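Protein YCGM (Escherichia coli, PDB 1NR9) is a putative isomerase with a fumarylacetoacetate hydrolase-type fold, modelled with a bound magnesium ion. Local coordinates at residues A139-D144 with V209-H214. Sequence-based numbering, arbitrary orientation.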
loop_
_atom_site.group_PDB
_atom_site.type_symbol
_atom_site.label_atom_id
_atom_site.label_comp_id
_atom_site.label_asym_id
_atom_site.label_seq_id
_atom_site.Cartn_x
_atom_site.Cartn_y
_atom_site.Cartn_z
ATOM N N ALA A 139 -12.463 19.924 -15.089
ATOM C CA ALA A 139 -12.992 21.069 -15.821
ATOM C C ALA A 139 -14.440 21.342 -15.423
ATOM O O ALA A 139 -15.329 21.457 -16.266
ATOM C CB ALA A 139 -12.885 20.820 -17.323
ATOM N N GLU A 140 -14.664 21.447 -14.122
ATOM C CA GLU A 140 -15.991 21.702 -13.582
ATOM C C GLU A 140 -15.756 22.266 -12.192
ATOM O O GLU A 140 -16.671 22.747 -11.529
ATOM C CB GLU A 140 -16.785 20.395 -13.518
ATOM C CG GLU A 140 -18.280 20.563 -13.290
ATOM C CD GLU A 140 -19.083 19.351 -13.751
ATOM O OE1 GLU A 140 -19.000 18.995 -14.949
ATOM O OE2 GLU A 140 -19.801 18.758 -12.920
ATOM N N PHE A 141 -14.498 22.210 -11.772
ATOM C CA PHE A 141 -14.080 22.716 -10.476
ATOM C C PHE A 141 -13.991 24.228 -10.597
ATOM O O PHE A 141 -13.152 24.754 -11.338
ATOM C CB PHE A 141 -12.704 22.144 -10.119
ATOM C CG PHE A 141 -12.220 22.510 -8.744
ATOM C CD1 PHE A 141 -12.730 21.872 -7.619
ATOM C CD2 PHE A 141 -11.244 23.494 -8.573
ATOM C CE1 PHE A 141 -12.273 22.204 -6.339
ATOM C CE2 PHE A 141 -10.781 23.834 -7.296
ATOM C CZ PHE A 141 -11.302 23.184 -6.177
ATOM N N THR A 142 -14.861 24.933 -9.887
ATOM C CA THR A 142 -14.833 26.385 -9.939
ATOM C C THR A 142 -13.800 26.868 -8.937
ATOM O O THR A 142 -13.955 26.665 -7.733
ATOM C CB THR A 142 -16.195 26.999 -9.565
ATOM O OG1 THR A 142 -17.214 26.483 -10.430
ATOM C CG2 THR A 142 -16.144 28.511 -9.708
ATOM N N GLY A 143 -12.740 27.496 -9.433
ATOM C CA GLY A 143 -11.716 27.996 -8.537
ATOM C C GLY A 143 -10.347 27.413 -8.804
ATOM O O GLY A 143 -10.186 26.541 -9.664
ATOM N N ASP A 144 -9.353 27.886 -8.059
ATOM C CA ASP A 144 -7.990 27.413 -8.238
ATOM C C ASP A 144 -7.617 26.342 -7.224
ATOM O O ASP A 144 -7.377 26.629 -6.044
ATOM C CB ASP A 144 -7.006 28.585 -8.152
ATOM C CG ASP A 144 -5.552 28.136 -8.153
ATOM O OD1 ASP A 144 -5.260 27.030 -8.666
ATOM O OD2 ASP A 144 -4.698 28.900 -7.650
ATOM N N VAL A 209 -16.518 18.347 7.080
ATOM C CA VAL A 209 -15.329 18.651 6.291
ATOM C C VAL A 209 -15.732 19.634 5.201
ATOM O O VAL A 209 -16.873 19.610 4.730
ATOM C CB VAL A 209 -14.758 17.367 5.647
ATOM C CG1 VAL A 209 -15.779 16.757 4.719
ATOM C CG2 VAL A 209 -13.498 17.683 4.874
ATOM N N THR A 210 -14.808 20.500 4.789
ATOM C CA THR A 210 -15.138 21.494 3.772
ATOM C C THR A 210 -14.001 21.906 2.873
ATOM O O THR A 210 -12.887 22.135 3.339
ATOM C CB THR A 210 -15.665 22.772 4.423
ATOM O OG1 THR A 210 -16.990 22.546 4.900
ATOM C CG2 THR A 210 -15.670 23.918 3.434
ATOM N N PHE A 211 -14.286 22.014 1.580
ATOM C CA PHE A 211 -13.276 22.464 0.640
ATOM C C PHE A 211 -13.960 23.290 -0.439
ATOM O O PHE A 211 -14.936 22.849 -1.054
ATOM C CB PHE A 211 -12.471 21.277 0.071
ATOM C CG PHE A 211 -13.092 20.603 -1.126
ATOM C CD1 PHE A 211 -12.628 20.876 -2.411
ATOM C CD2 PHE A 211 -14.125 19.685 -0.973
ATOM C CE1 PHE A 211 -13.190 20.242 -3.530
ATOM C CE2 PHE A 211 -14.691 19.048 -2.085
ATOM C CZ PHE A 211 -14.219 19.329 -3.366
ATOM N N ASP A 212 -13.463 24.518 -0.607
ATOM C CA ASP A 212 -13.969 25.491 -1.575
ATOM C C ASP A 212 -15.451 25.447 -1.917
ATOM O O ASP A 212 -15.844 25.017 -3.005
ATOM C CB ASP A 212 -13.163 25.423 -2.874
ATOM C CG ASP A 212 -12.070 26.476 -2.934
ATOM O OD1 ASP A 212 -11.476 26.655 -4.021
ATOM O OD2 ASP A 212 -11.805 27.120 -1.893
ATOM N N GLY A 213 -16.276 25.900 -0.987
ATOM C CA GLY A 213 -17.704 25.939 -1.247
ATOM C C GLY A 213 -18.474 24.640 -1.111
ATOM O O GLY A 213 -19.688 24.614 -1.342
ATOM N N HIS A 214 -17.792 23.563 -0.731
ATOM C CA HIS A 214 -18.455 22.276 -0.575
ATOM C C HIS A 214 -18.289 21.689 0.821
ATOM O O HIS A 214 -17.181 21.685 1.386
ATOM C CB HIS A 214 -17.926 21.307 -1.622
ATOM C CG HIS A 214 -18.308 21.679 -3.017
ATOM N ND1 HIS A 214 -19.587 21.516 -3.504
ATOM C CD2 HIS A 214 -17.591 22.239 -4.020
ATOM C CE1 HIS A 214 -19.643 21.957 -4.748
ATOM N NE2 HIS A 214 -18.446 22.401 -5.086
#
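Phe211 and Phe141 touch at their rims where loop 139-144 meets the end of strand 206-211. Phe141 meets both Phe211 and Asp212 and is the main point of contact from the loop side. Along the second segment, the chain is first tied into its sheet. Val209 pairs through its backbone with Leu216, and Thr210 with Ser151. Phe211 is the first residue to reach the loop. Its CE1 lies 3.5 Å from CE1 of Phe141. Each of these carbons sits near the plane of the other ring, so the rings meet edge to edge and do not stack. Phe141 gets there with CG anti to its backbone N (chi1 -175°), which carries the ring out from the loop to the strand end. No hydrogen bond crosses between the two segments.

Asp212 follows, with its CB directed at the loop. Its OD1 comes 4.1 Å from CZ of Phe141, and the carboxylate and ring planes are 19° apart. The approach is loose and is not a bond. The polar partners of the carboxylate are Thr148 OG1 for OD1 and Thr149 N for OD2, so both oxygens are bonded at and just before the start of strand 149-154. Gly213 has a positive phi of 79°, as the type I' turn from Phe211 to His214 requires. The turn is closed by His214 N to Phe211 O at 3.0 Å and by Phe211 N to His214 O at 2.9 Å. It is a tight beta hairpin linking strands 206-211 and 214-219.

The loop joins strand 130-137 of the large mixed sheet to strand 149-154 of the four-stranded antiparallel sheet. Phe141, Phe211 and His214 all rest on Ile136 of strand 130-137. Phe141 also meets the Tyr98 ring on strand 95-102, where Val100 touches Phe211. The hairpin end is thereby packed against the large sheet.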